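Local coordinates for protein putative rRNA methyltransferase (Sorangium cellulosum, PDB 4RWZ) that probably methylates the 16S ribosomal RNA of the 30S subunit, a modification that confers resistance to aminoglycoside antibiotics, at residues 25-30 and 128-133; 52-57 and 92-97; 101-106 and 123-128; 113-118 and 156-161. All coordinates share one frame; numbering follows the deposited sequence.

Contact 1: residues 25-30 and 128-133; sequences ARVLID and LVRPGG
The CA atoms of I29 and L128 come no closer than 8.2 Å, so the two backbones stand apart and only side chains meet between 25-30 and 128-133. Two separate touches make up the contact. At one, CG2 of I29, the short branch, meets the CD1 methyl of L128 at 4.2 Å. L128 is buried, and its side chain also packs against L90 and L94. At the other, R130 crosses V27 at about a right angle. Its CG sits between the backbone N and the carbonyl carbon (chi1 76°), and a second bend at chi3 (60°) turns the guanidinium so that NH2 lies 4.1 Å from V27 CG2, approaching obliquely. The stronger hold on this group is polar: R130 NH2 donates to the carbonyl O of L97, which helps to set the place of the guanidinium; the touch with V27 CG2 is plain packing. Just beyond R130 the chain turns a corner in a type II beta turn, closed by G133 N bonding to R130 O at 2.8 Å, and G132 takes the positive phi within it. The turn sends the chain into strand 133-139. Strand 26-31 lies in the middle of the parallel part of a seven-stranded sheet with strand order 3-2-1-4-5-7-6, the layout of the Rossmann-like class I methyltransferases.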
loop_
_atom_site.group_PDB
_atom_site.type_symbol
_atom_site.label_atom_id
_atom_site.label_comp_id
_atom_site.label_asym_id
_atom_site.label_seq_id
_atom_site.Cartn_x
_atom_site.Cartn_y
_atom_site.Cartn_z
ATOM N N ALA A 25 -17.312 2.380 5.845
ATOM C CA ALA A 25 -17.346 0.982 6.231
ATOM C C ALA A 25 -15.999 0.270 6.043
ATOM O O ALA A 25 -15.709 -0.703 6.736
ATOM C CB ALA A 25 -18.424 0.264 5.449
ATOM N N ARG A 26 -15.198 0.727 5.082
ATOM C CA ARG A 26 -13.936 0.057 4.749
ATOM C C ARG A 26 -12.828 1.061 4.550
ATOM O O ARG A 26 -13.090 2.247 4.300
ATOM C CB ARG A 26 -14.100 -0.784 3.476
ATOM C CG ARG A 26 -15.009 -2.033 3.672
ATOM C CD ARG A 26 -15.303 -2.747 2.365
ATOM N NE ARG A 26 -14.142 -3.403 1.768
ATOM C CZ ARG A 26 -13.659 -4.587 2.150
ATOM N NH1 ARG A 26 -14.237 -5.251 3.147
ATOM N NH2 ARG A 26 -12.600 -5.109 1.536
ATOM N N VAL A 27 -11.595 0.570 4.648
ATOM C CA VAL A 27 -10.408 1.371 4.399
ATOM C C VAL A 27 -9.489 0.646 3.443
ATOM O O VAL A 27 -9.234 -0.562 3.580
ATOM C CB VAL A 27 -9.621 1.624 5.711
ATOM C CG1 VAL A 27 -8.328 2.435 5.434
ATOM C CG2 VAL A 27 -10.514 2.317 6.743
ATOM N N LEU A 28 -9.010 1.380 2.443
ATOM C CA LEU A 28 -8.030 0.877 1.499
ATOM C C LEU A 28 -6.783 1.724 1.658
ATOM O O LEU A 28 -6.889 2.948 1.803
ATOM C CB LEU A 28 -8.589 1.037 0.069
ATOM C CG LEU A 28 -7.637 1.014 -1.102
ATOM C CD1 LEU A 28 -7.028 -0.377 -1.324
ATOM C CD2 LEU A 28 -8.413 1.455 -2.396
ATOM N N ILE A 29 -5.614 1.077 1.727
ATOM C CA ILE A 29 -4.356 1.837 1.722
ATOM C C ILE A 29 -3.535 1.351 0.568
ATOM O O ILE A 29 -3.309 0.143 0.404
ATOM C CB ILE A 29 -3.592 1.681 3.045
ATOM C CG1 ILE A 29 -4.516 2.174 4.197
ATOM C CG2 ILE A 29 -2.206 2.434 2.956
ATOM C CD1 ILE A 29 -3.848 2.008 5.630
ATOM N N ASP A 30 -3.057 2.285 -0.251
ATOM C CA ASP A 30 -2.260 1.926 -1.423
ATOM C C ASP A 30 -0.842 2.420 -1.179
ATOM O O ASP A 30 -0.636 3.609 -1.136
ATOM C CB ASP A 30 -2.854 2.639 -2.665
ATOM C CG ASP A 30 -2.100 2.300 -3.978
ATOM O OD1 ASP A 30 -1.741 1.101 -4.167
ATOM O OD2 ASP A 30 -1.901 3.209 -4.886
ATOM N N LEU A 128 -0.022 -2.342 8.984
ATOM C CA LEU A 128 -1.079 -1.465 8.484
ATOM C C LEU A 128 -2.446 -2.134 8.296
ATOM O O LEU A 128 -3.439 -1.450 8.042
ATOM C CB LEU A 128 -0.733 -0.855 7.100
ATOM C CG LEU A 128 0.447 0.114 7.067
ATOM C CD1 LEU A 128 0.548 0.834 5.712
ATOM C CD2 LEU A 128 0.290 1.086 8.162
ATOM N N VAL A 129 -2.461 -3.452 8.357
ATOM C CA VAL A 129 -3.630 -4.217 7.970
ATOM C C VAL A 129 -4.410 -4.696 9.182
ATOM O O VAL A 129 -3.828 -5.160 10.140
ATOM C CB VAL A 129 -3.205 -5.431 7.141
ATOM C CG1 VAL A 129 -4.451 -6.171 6.581
ATOM C CG2 VAL A 129 -2.350 -4.939 5.963
ATOM N N ARG A 130 -5.728 -4.605 9.126
ATOM C CA ARG A 130 -6.526 -5.099 10.261
ATOM C C ARG A 130 -6.607 -6.613 10.149
ATOM O O ARG A 130 -6.478 -7.162 9.036
ATOM C CB ARG A 130 -7.908 -4.420 10.308
ATOM C CG ARG A 130 -8.904 -4.883 9.321
ATOM C CD ARG A 130 -10.225 -4.126 9.532
ATOM N NE ARG A 130 -10.029 -2.696 9.359
ATOM C CZ ARG A 130 -10.711 -1.765 10.025
ATOM N NH1 ARG A 130 -11.622 -2.151 10.929
ATOM N NH2 ARG A 130 -10.475 -0.456 9.799
ATOM N N PRO A 131 -6.779 -7.313 11.290
ATOM C CA PRO A 131 -6.962 -8.779 11.262
ATOM C C PRO A 131 -8.037 -9.161 10.270
ATOM O O PRO A 131 -9.075 -8.484 10.183
ATOM C CB PRO A 131 -7.430 -9.119 12.691
ATOM C CG PRO A 131 -6.858 -8.026 13.540
ATOM C CD PRO A 131 -6.858 -6.773 12.659
ATOM N N GLY A 132 -7.744 -10.141 9.424
ATOM C CA GLY A 132 -8.689 -10.539 8.396
ATOM C C GLY A 132 -8.639 -9.700 7.125
ATOM O O GLY A 132 -9.287 -10.014 6.144
ATOM N N GLY A 133 -7.872 -8.619 7.125
ATOM C CA GLY A 133 -7.735 -7.831 5.927
ATOM C C GLY A 133 -6.819 -8.505 4.913
ATOM O O GLY A 133 -6.287 -9.606 5.146
#

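Contact 2: residues 52-57 and 92-97; sequences IGVDPA and EELAGL
OD1 of D55 is held by two groups: the backbone N of A57, at 3.0 Å with a nearly straight N-H...O angle of 166°, and the guanidinium of R60, through a salt bridge with NH1. The A57 bond closes an Asx turn and meets OD1 on its anti side, 19° out of the carboxylate plane. OD2 accepts from the backbone N of G34, so both oxygens are engaged. D55 sits at the end of strand 49-55, where class I methyltransferases commonly carry an acidic residue that binds the ribose hydroxyls of S-adenosylmethionine; its position is consistent with such a role, but no cofactor contact is seen here. Earlier on the same strand the contact is apolar and rests on L94, whose forked tip lies over I52 and V54. I52 carries its CG1 beside the backbone N (chi1 -56°) and runs out extended, which brings CD1 to within 3.8 Å of L94 CD2. The other prong, L94 CD1, faces V54 CG2 at 4.2 Å, and in both pairs the side chains run antiparallel, each tip passing alongside the other. L94 ends a short 3-10 segment and opens a type II turn to L97, with G96 at positive phi. R14 NH1 bonds to the carbonyls of E93 and A95, tying this loop to helix 14-21.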
loop_
_atom_site.group_PDB
_atom_site.type_symbol
_atom_site.label_atom_id
_atom_site.label_comp_id
_atom_site.label_asym_id
_atom_site.label_seq_id
_atom_site.Cartn_x
_atom_site.Cartn_y
_atom_site.Cartn_z
ATOM N N ILE A 52 -6.643 5.616 0.965
ATOM C CA ILE A 52 -5.465 6.377 1.370
ATOM C C ILE A 52 -4.321 5.995 0.478
ATOM O O ILE A 52 -3.977 4.822 0.400
ATOM C CB ILE A 52 -5.083 6.071 2.849
ATOM C CG1 ILE A 52 -6.288 6.356 3.758
ATOM C CG2 ILE A 52 -3.846 6.890 3.229
ATOM C CD1 ILE A 52 -5.995 6.041 5.295
ATOM N N GLY A 53 -3.716 6.964 -0.220
ATOM C CA GLY A 53 -2.529 6.652 -1.013
ATOM C C GLY A 53 -1.309 7.159 -0.244
ATOM O O GLY A 53 -1.354 8.248 0.353
ATOM N N VAL A 54 -0.233 6.365 -0.240
ATOM C CA VAL A 54 1.012 6.716 0.498
ATOM C C VAL A 54 2.155 6.734 -0.479
ATOM O O VAL A 54 2.257 5.822 -1.287
ATOM C CB VAL A 54 1.317 5.616 1.567
ATOM C CG1 VAL A 54 2.538 5.999 2.456
ATOM C CG2 VAL A 54 0.129 5.419 2.467
ATOM N N ASP A 55 3.057 7.735 -0.420
ATOM C CA ASP A 55 4.206 7.705 -1.296
ATOM C C ASP A 55 5.309 8.534 -0.612
ATOM O O ASP A 55 4.989 9.441 0.117
ATOM C CB ASP A 55 3.869 8.377 -2.646
ATOM C CG ASP A 55 4.927 8.111 -3.708
ATOM O OD1 ASP A 55 5.947 8.880 -3.811
ATOM O OD2 ASP A 55 4.785 7.125 -4.453
ATOM N N PRO A 56 6.568 8.165 -0.819
ATOM C CA PRO A 56 7.648 8.886 -0.143
ATOM C C PRO A 56 7.859 10.306 -0.639
ATOM O O PRO A 56 8.569 11.051 0.075
ATOM C CB PRO A 56 8.901 8.029 -0.436
ATOM C CG PRO A 56 8.569 7.149 -1.502
ATOM C CD PRO A 56 7.057 6.934 -1.483
ATOM N N ALA A 57 7.385 10.663 -1.816
ATOM C CA ALA A 57 7.657 12.029 -2.367
ATOM C C ALA A 57 6.334 12.740 -2.533
ATOM O O ALA A 57 5.565 12.386 -3.476
ATOM C CB ALA A 57 8.342 11.919 -3.718
ATOM N N GLU A 92 2.396 5.789 12.335
ATOM C CA GLU A 92 1.686 4.946 13.300
ATOM C C GLU A 92 0.185 5.176 13.271
ATOM O O GLU A 92 -0.579 4.267 13.621
ATOM C CB GLU A 92 2.248 5.171 14.726
ATOM C CG GLU A 92 2.051 6.591 15.177
ATOM C CD GLU A 92 2.672 6.886 16.530
ATOM O OE1 GLU A 92 3.407 6.015 17.064
ATOM O OE2 GLU A 92 2.421 8.003 17.053
ATOM N N GLU A 93 -0.245 6.364 12.828
ATOM C CA GLU A 93 -1.670 6.662 12.726
ATOM C C GLU A 93 -2.409 5.687 11.785
ATOM O O GLU A 93 -3.631 5.559 11.852
ATOM C CB GLU A 93 -1.881 8.087 12.202
ATOM C CG GLU A 93 -1.423 9.183 13.172
ATOM C CD GLU A 93 0.031 9.527 13.030
ATOM O OE1 GLU A 93 0.795 8.753 12.416
ATOM O OE2 GLU A 93 0.438 10.592 13.545
ATOM N N LEU A 94 -1.675 5.039 10.885
ATOM C CA LEU A 94 -2.339 4.114 9.934
ATOM C C LEU A 94 -2.354 2.696 10.467
ATOM O O LEU A 94 -2.950 1.800 9.864
ATOM C CB LEU A 94 -1.644 4.124 8.576
ATOM C CG LEU A 94 -1.600 5.457 7.856
ATOM C CD1 LEU A 94 -0.835 5.267 6.550
ATOM C CD2 LEU A 94 -3.025 5.943 7.594
ATOM N N ALA A 95 -1.749 2.470 11.616
ATOM C CA ALA A 95 -1.677 1.092 12.125
ATOM C C ALA A 95 -3.000 0.412 12.300
ATOM O O ALA A 95 -3.922 0.996 12.859
ATOM C CB ALA A 95 -0.872 1.045 13.462
ATOM N N GLY A 96 -3.093 -0.836 11.809
ATOM C CA GLY A 96 -4.269 -1.653 11.994
ATOM C C GLY A 96 -5.516 -1.171 11.278
ATOM O O GLY A 96 -6.583 -1.674 11.568
ATOM N N LEU A 97 -5.410 -0.245 10.325
ATOM C CA LEU A 97 -6.625 0.280 9.702
ATOM C C LEU A 97 -7.131 -0.431 8.450
ATOM O O LEU A 97 -8.347 -0.415 8.200
ATOM C CB LEU A 97 -6.462 1.760 9.312
ATOM C CG LEU A 97 -6.306 2.809 10.403
ATOM C CD1 LEU A 97 -6.275 4.179 9.685
ATOM C CD2 LEU A 97 -7.423 2.736 11.428
#

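Contact 3: residues 101-106 and 123-128; sequences LTLNFP and EALRRL
L101 rises from strand 98-104 toward helix 119-127: its CB is the stem, its CG is the branch point, and the two methyls at the tip do the touching. CG stands opposite the backbone N (chi1 173°), which carries the fork out over the helix. CD2 makes the closer contacts. It rests against the carbonyl O of L125 at 3.6 Å and the CB of the same residue at 3.9 Å, with L125 CD2 slightly farther away at 4.1 Å; the two leucines cross at about a right angle. CD1 turns the other way, to the CD1 of L128 at 4.3 Å. One leucine of the strand thus meets L125, on the helix, and L128, three residues on at its C-terminal end. Here the strand, helices 108-115 and 119-127, and the parallel neighbouring strand 133-139 form a beta-alpha-beta crossover of the Rossmann-like fold. Two residues along the strand, L103 brings its CD2 to L125 CD1 at 4.2 Å, so L125 is touched by both leucines of the strand, L101 and L103. The carbonyl O of L125 accepts the backbone N of L128 at 3.0 Å, so the oxygen against which L101 packs has its polar partner already. The side chain of R126 sets off away from the strand; its NE and NH2 bond to the carbonyl O atoms of G175 and I214. Between the two leucines of the strand, T102 has OG1 hydrogen-bonded to D30 OD1 on the opposite face of the sheet.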
loop_
_atom_site.group_PDB
_atom_site.type_symbol
_atom_site.label_atom_id
_atom_site.label_comp_id
_atom_site.label_asym_id
_atom_site.label_seq_id
_atom_site.Cartn_x
_atom_site.Cartn_y
_atom_site.Cartn_z
ATOM N N LEU A 101 -4.823 -3.625 1.538
ATOM C CA LEU A 101 -3.575 -2.880 1.337
ATOM C C LEU A 101 -3.068 -3.283 -0.032
ATOM O O LEU A 101 -2.804 -4.459 -0.260
ATOM C CB LEU A 101 -2.548 -3.315 2.374
ATOM C CG LEU A 101 -1.116 -2.773 2.245
ATOM C CD1 LEU A 101 -1.173 -1.350 2.471
ATOM C CD2 LEU A 101 -0.288 -3.507 3.369
ATOM N N THR A 102 -2.913 -2.325 -0.938
ATOM C CA THR A 102 -2.489 -2.642 -2.297
ATOM C C THR A 102 -1.047 -2.180 -2.583
ATOM O O THR A 102 -0.586 -1.135 -2.076
ATOM C CB THR A 102 -3.443 -2.033 -3.359
ATOM O OG1 THR A 102 -3.529 -0.604 -3.147
ATOM C CG2 THR A 102 -4.859 -2.693 -3.253
ATOM N N LEU A 103 -0.306 -3.012 -3.329
ATOM C CA LEU A 103 1.027 -2.601 -3.857
ATOM C C LEU A 103 0.953 -2.871 -5.338
ATOM O O LEU A 103 1.023 -4.026 -5.769
ATOM C CB LEU A 103 2.152 -3.432 -3.253
ATOM C CG LEU A 103 2.363 -3.050 -1.773
ATOM C CD1 LEU A 103 1.655 -4.045 -1.016
ATOM C CD2 LEU A 103 3.785 -2.941 -1.306
ATOM N N ASN A 104 0.791 -1.811 -6.115
ATOM C CA ASN A 104 0.616 -1.923 -7.574
ATOM C C ASN A 104 1.915 -1.597 -8.263
ATOM O O ASN A 104 2.318 -0.442 -8.268
ATOM C CB ASN A 104 -0.419 -0.908 -8.046
ATOM C CG ASN A 104 -1.803 -1.260 -7.582
ATOM O OD1 ASN A 104 -2.198 -2.401 -7.715
ATOM N ND2 ASN A 104 -2.532 -0.302 -7.008
ATOM N N PHE A 105 2.552 -2.605 -8.840
ATOM C CA PHE A 105 3.827 -2.407 -9.546
ATOM C C PHE A 105 4.909 -1.733 -8.714
ATOM O O PHE A 105 5.466 -0.704 -9.117
ATOM C CB PHE A 105 3.602 -1.628 -10.846
ATOM C CG PHE A 105 2.614 -2.319 -11.758
ATOM C CD1 PHE A 105 2.956 -3.517 -12.354
ATOM C CD2 PHE A 105 1.365 -1.792 -11.996
ATOM C CE1 PHE A 105 2.046 -4.198 -13.183
ATOM C CE2 PHE A 105 0.465 -2.479 -12.831
ATOM C CZ PHE A 105 0.835 -3.676 -13.411
ATOM N N PRO A 106 5.225 -2.313 -7.553
ATOM C CA PRO A 106 6.287 -1.734 -6.709
ATOM C C PRO A 106 7.634 -1.727 -7.458
ATOM O O PRO A 106 7.893 -2.621 -8.252
ATOM C CB PRO A 106 6.388 -2.743 -5.527
ATOM C CG PRO A 106 5.854 -4.045 -6.093
ATOM C CD PRO A 106 4.677 -3.553 -6.991
ATOM N N GLU A 123 6.761 -7.198 7.875
ATOM C CA GLU A 123 6.240 -6.760 9.158
ATOM C C GLU A 123 5.713 -5.313 9.092
ATOM O O GLU A 123 4.704 -4.977 9.719
ATOM C CB GLU A 123 7.327 -6.890 10.252
ATOM C CG GLU A 123 7.681 -8.374 10.524
ATOM C CD GLU A 123 8.825 -8.552 11.462
ATOM O OE1 GLU A 123 9.021 -7.620 12.299
ATOM O OE2 GLU A 123 9.469 -9.639 11.411
ATOM N N ALA A 124 6.424 -4.450 8.356
ATOM C CA ALA A 124 5.953 -3.067 8.276
ATOM C C ALA A 124 4.571 -3.007 7.587
ATOM O O ALA A 124 3.693 -2.207 7.979
ATOM C CB ALA A 124 6.970 -2.185 7.520
ATOM N N LEU A 125 4.405 -3.823 6.549
ATOM C CA LEU A 125 3.109 -3.857 5.807
ATOM C C LEU A 125 2.001 -4.492 6.654
ATOM O O LEU A 125 0.862 -3.997 6.695
ATOM C CB LEU A 125 3.308 -4.607 4.496
ATOM C CG LEU A 125 4.299 -3.903 3.523
ATOM C CD1 LEU A 125 4.508 -4.872 2.359
ATOM C CD2 LEU A 125 3.683 -2.621 2.991
ATOM N N ARG A 126 2.326 -5.566 7.350
ATOM C CA ARG A 126 1.342 -6.239 8.202
ATOM C C ARG A 126 0.833 -5.292 9.291
ATOM O O ARG A 126 -0.319 -5.349 9.709
ATOM C CB ARG A 126 1.947 -7.493 8.828
ATOM C CG ARG A 126 1.052 -8.167 9.898
ATOM C CD ARG A 126 -0.277 -8.697 9.260
ATOM N NE ARG A 126 -1.087 -9.396 10.272
ATOM C CZ ARG A 126 -1.886 -8.750 11.124
ATOM N NH1 ARG A 126 -1.938 -7.420 11.101
ATOM N NH2 ARG A 126 -2.621 -9.405 11.997
ATOM N N ARG A 127 1.690 -4.385 9.742
ATOM C CA ARG A 127 1.269 -3.419 10.756
ATOM C C ARG A 127 0.100 -2.556 10.300
ATOM O O ARG A 127 -0.734 -2.123 11.142
ATOM C CB ARG A 127 2.479 -2.547 11.154
ATOM C CG ARG A 127 2.261 -1.431 12.140
ATOM C CD ARG A 127 3.676 -0.785 12.292
ATOM N NE ARG A 127 3.792 0.387 13.143
ATOM C CZ ARG A 127 3.997 1.617 12.684
ATOM N NH1 ARG A 127 4.081 1.837 11.376
ATOM N NH2 ARG A 127 4.118 2.630 13.531
ATOM N N LEU A 128 -0.022 -2.342 8.984
ATOM C CA LEU A 128 -1.079 -1.465 8.484
ATOM C C LEU A 128 -2.446 -2.134 8.296
ATOM O O LEU A 128 -3.439 -1.450 8.042
ATOM C CB LEU A 128 -0.733 -0.855 7.100
ATOM C CG LEU A 128 0.447 0.114 7.067
ATOM C CD1 LEU A 128 0.548 0.834 5.712
ATOM C CD2 LEU A 128 0.290 1.086 8.162
#

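Contact 4: residues 113-118 and 156-161; sequences ALVLPE and PELSDA
A chi1 of -56° at V115 sets CG1 opposite the carbonyl carbon and puts CG2 between the backbone N and that carbon, and the two methyls are thereby dealt to different partners. The place is the edge of the Rossmann-like domain, where helix 108-115 gives way to a loop and meets the linker that leads into helix 160-172. V115 CG1 lies 3.9 Å from both CD1 and CD2 of L158, and V115 CB is 3.9 Å from L158 CD1. CG2 goes to the ring of P156, 4.0 Å from its CD. L158 lies across V115 at about a right angle; its chi1 of -98° is off the usual staggered values, and the residue is also the centre of an inverse gamma turn whose S159 N to E157 O bond is weak. The ring of P156 packs against the end of the helix: its CG rests 3.7 Å from the carbonyl O of V115, while CD is also met by L116 CD2 at 3.8 Å. The CB of L116 points away from the linker, yet the extended chain brings its tip back. V115 O has a true polar partner as well, the indole NE1 of W162. Next comes a cis peptide bond before P117; E118 N bonds to A113 O across this turn, and E118 takes the N-cap position of helix 119-127. At the linker's end S159 caps helix 160-172, its OG accepting from the backbone N of W162.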
loop_
_atom_site.group_PDB
_atom_site.type_symbol
_atom_site.label_atom_id
_atom_site.label_comp_id
_atom_site.label_asym_id
_atom_site.label_seq_id
_atom_site.Cartn_x
_atom_site.Cartn_y
_atom_site.Cartn_z
ATOM N N ALA A 113 11.614 -7.282 -1.742
ATOM C CA ALA A 113 11.218 -7.503 -0.362
ATOM C C ALA A 113 9.990 -8.426 -0.328
ATOM O O ALA A 113 9.805 -9.160 0.643
ATOM C CB ALA A 113 10.929 -6.135 0.359
ATOM N N LEU A 114 9.114 -8.383 -1.353
ATOM C CA LEU A 114 7.898 -9.232 -1.307
ATOM C C LEU A 114 8.147 -10.646 -1.819
ATOM O O LEU A 114 7.406 -11.623 -1.467
ATOM C CB LEU A 114 6.738 -8.602 -2.165
ATOM C CG LEU A 114 6.275 -7.228 -1.641
ATOM C CD1 LEU A 114 5.398 -6.544 -2.767
ATOM C CD2 LEU A 114 5.429 -7.394 -0.406
ATOM N N VAL A 115 9.183 -10.802 -2.651
ATOM C CA VAL A 115 9.420 -12.144 -3.233
ATOM C C VAL A 115 10.608 -12.892 -2.646
ATOM O O VAL A 115 10.714 -14.114 -2.861
ATOM C CB VAL A 115 9.513 -12.144 -4.777
ATOM C CG1 VAL A 115 8.224 -11.521 -5.381
ATOM C CG2 VAL A 115 10.735 -11.393 -5.262
ATOM N N LEU A 116 11.529 -12.195 -1.963
ATOM C CA LEU A 116 12.661 -12.917 -1.360
ATOM C C LEU A 116 12.214 -13.826 -0.196
ATOM O O LEU A 116 12.564 -15.028 -0.167
ATOM C CB LEU A 116 13.822 -11.974 -0.976
ATOM C CG LEU A 116 14.467 -11.363 -2.249
ATOM C CD1 LEU A 116 15.572 -10.350 -1.937
ATOM C CD2 LEU A 116 14.944 -12.461 -3.200
ATOM N N PRO A 117 11.468 -13.300 0.786
ATOM C CA PRO A 117 11.084 -11.922 1.081
ATOM C C PRO A 117 11.974 -11.374 2.165
ATOM O O PRO A 117 12.883 -12.061 2.657
ATOM C CB PRO A 117 9.653 -12.072 1.607
ATOM C CG PRO A 117 9.763 -13.354 2.445
ATOM C CD PRO A 117 10.754 -14.253 1.671
ATOM N N GLU A 118 11.725 -10.115 2.526
ATOM C CA GLU A 118 12.474 -9.458 3.596
ATOM C C GLU A 118 11.568 -9.202 4.788
ATOM O O GLU A 118 10.633 -8.422 4.671
ATOM C CB GLU A 118 13.099 -8.125 3.092
ATOM C CG GLU A 118 14.052 -8.358 1.928
ATOM C CD GLU A 118 14.458 -7.020 1.280
ATOM O OE1 GLU A 118 14.334 -5.998 1.980
ATOM O OE2 GLU A 118 14.843 -6.982 0.094
ATOM N N PRO A 156 13.720 -14.570 -7.758
ATOM C CA PRO A 156 13.230 -15.927 -7.991
ATOM C C PRO A 156 11.926 -15.959 -8.775
ATOM O O PRO A 156 11.164 -15.003 -8.737
ATOM C CB PRO A 156 12.987 -16.445 -6.570
ATOM C CG PRO A 156 12.667 -15.222 -5.769
ATOM C CD PRO A 156 13.515 -14.122 -6.365
ATOM N N GLU A 157 11.713 -17.046 -9.509
ATOM C CA GLU A 157 10.434 -17.324 -10.137
ATOM C C GLU A 157 9.479 -17.795 -9.058
ATOM O O GLU A 157 9.851 -18.605 -8.196
ATOM N N LEU A 158 8.252 -17.290 -9.074
ATOM C CA LEU A 158 7.311 -17.678 -8.030
ATOM C C LEU A 158 6.568 -18.986 -8.369
ATOM O O LEU A 158 5.360 -19.012 -8.483
ATOM C CB LEU A 158 6.343 -16.527 -7.749
ATOM C CG LEU A 158 6.654 -15.608 -6.555
ATOM C CD1 LEU A 158 8.116 -15.282 -6.519
ATOM C CD2 LEU A 158 5.850 -14.332 -6.627
ATOM N N SER A 159 7.334 -20.067 -8.473
ATOM C CA SER A 159 6.849 -21.413 -8.693
ATOM C C SER A 159 6.240 -21.968 -7.419
ATOM O O SER A 159 6.401 -21.383 -6.347
ATOM C CB SER A 159 8.026 -22.288 -9.084
ATOM O OG SER A 159 8.936 -22.396 -8.000
ATOM N N ASP A 160 5.573 -23.122 -7.514
ATOM C CA ASP A 160 4.965 -23.725 -6.346
ATOM C C ASP A 160 5.994 -24.056 -5.295
ATOM O O ASP A 160 5.713 -23.952 -4.103
ATOM C CB ASP A 160 4.207 -24.998 -6.708
ATOM C CG ASP A 160 3.046 -24.742 -7.623
ATOM O OD1 ASP A 160 2.498 -23.619 -7.602
ATOM O OD2 ASP A 160 2.632 -25.693 -8.315
ATOM N N ALA A 161 7.189 -24.443 -5.738
ATOM C CA ALA A 161 8.266 -24.781 -4.822
ATOM C C ALA A 161 8.762 -23.555 -4.106
ATOM O O ALA A 161 9.084 -23.622 -2.917
ATOM C CB ALA A 161 9.407 -25.449 -5.567
#

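Contacts 1, 2 and 3 lie in the buried middle of the fold and merge there: they all reach the same sheet, contacts 1 and 3 share L128, and L94 of contact 2 packs on that same leucine. Contact 4, with its centre about 19 Å from the centre of the chain, is partly exposed; it reaches contact 3 through L114, which packs on L103, L125 and P106. The chemistry follows the place. Contact 2 is methyl against methyl; contact 3 adds a backbone carbonyl that a leucine methyl packs against; contact 1 adds the guanidinium of a partly exposed arginine; contact 4 sets a proline ring and leucine methyls on the end of one helix, just ahead of the start of another.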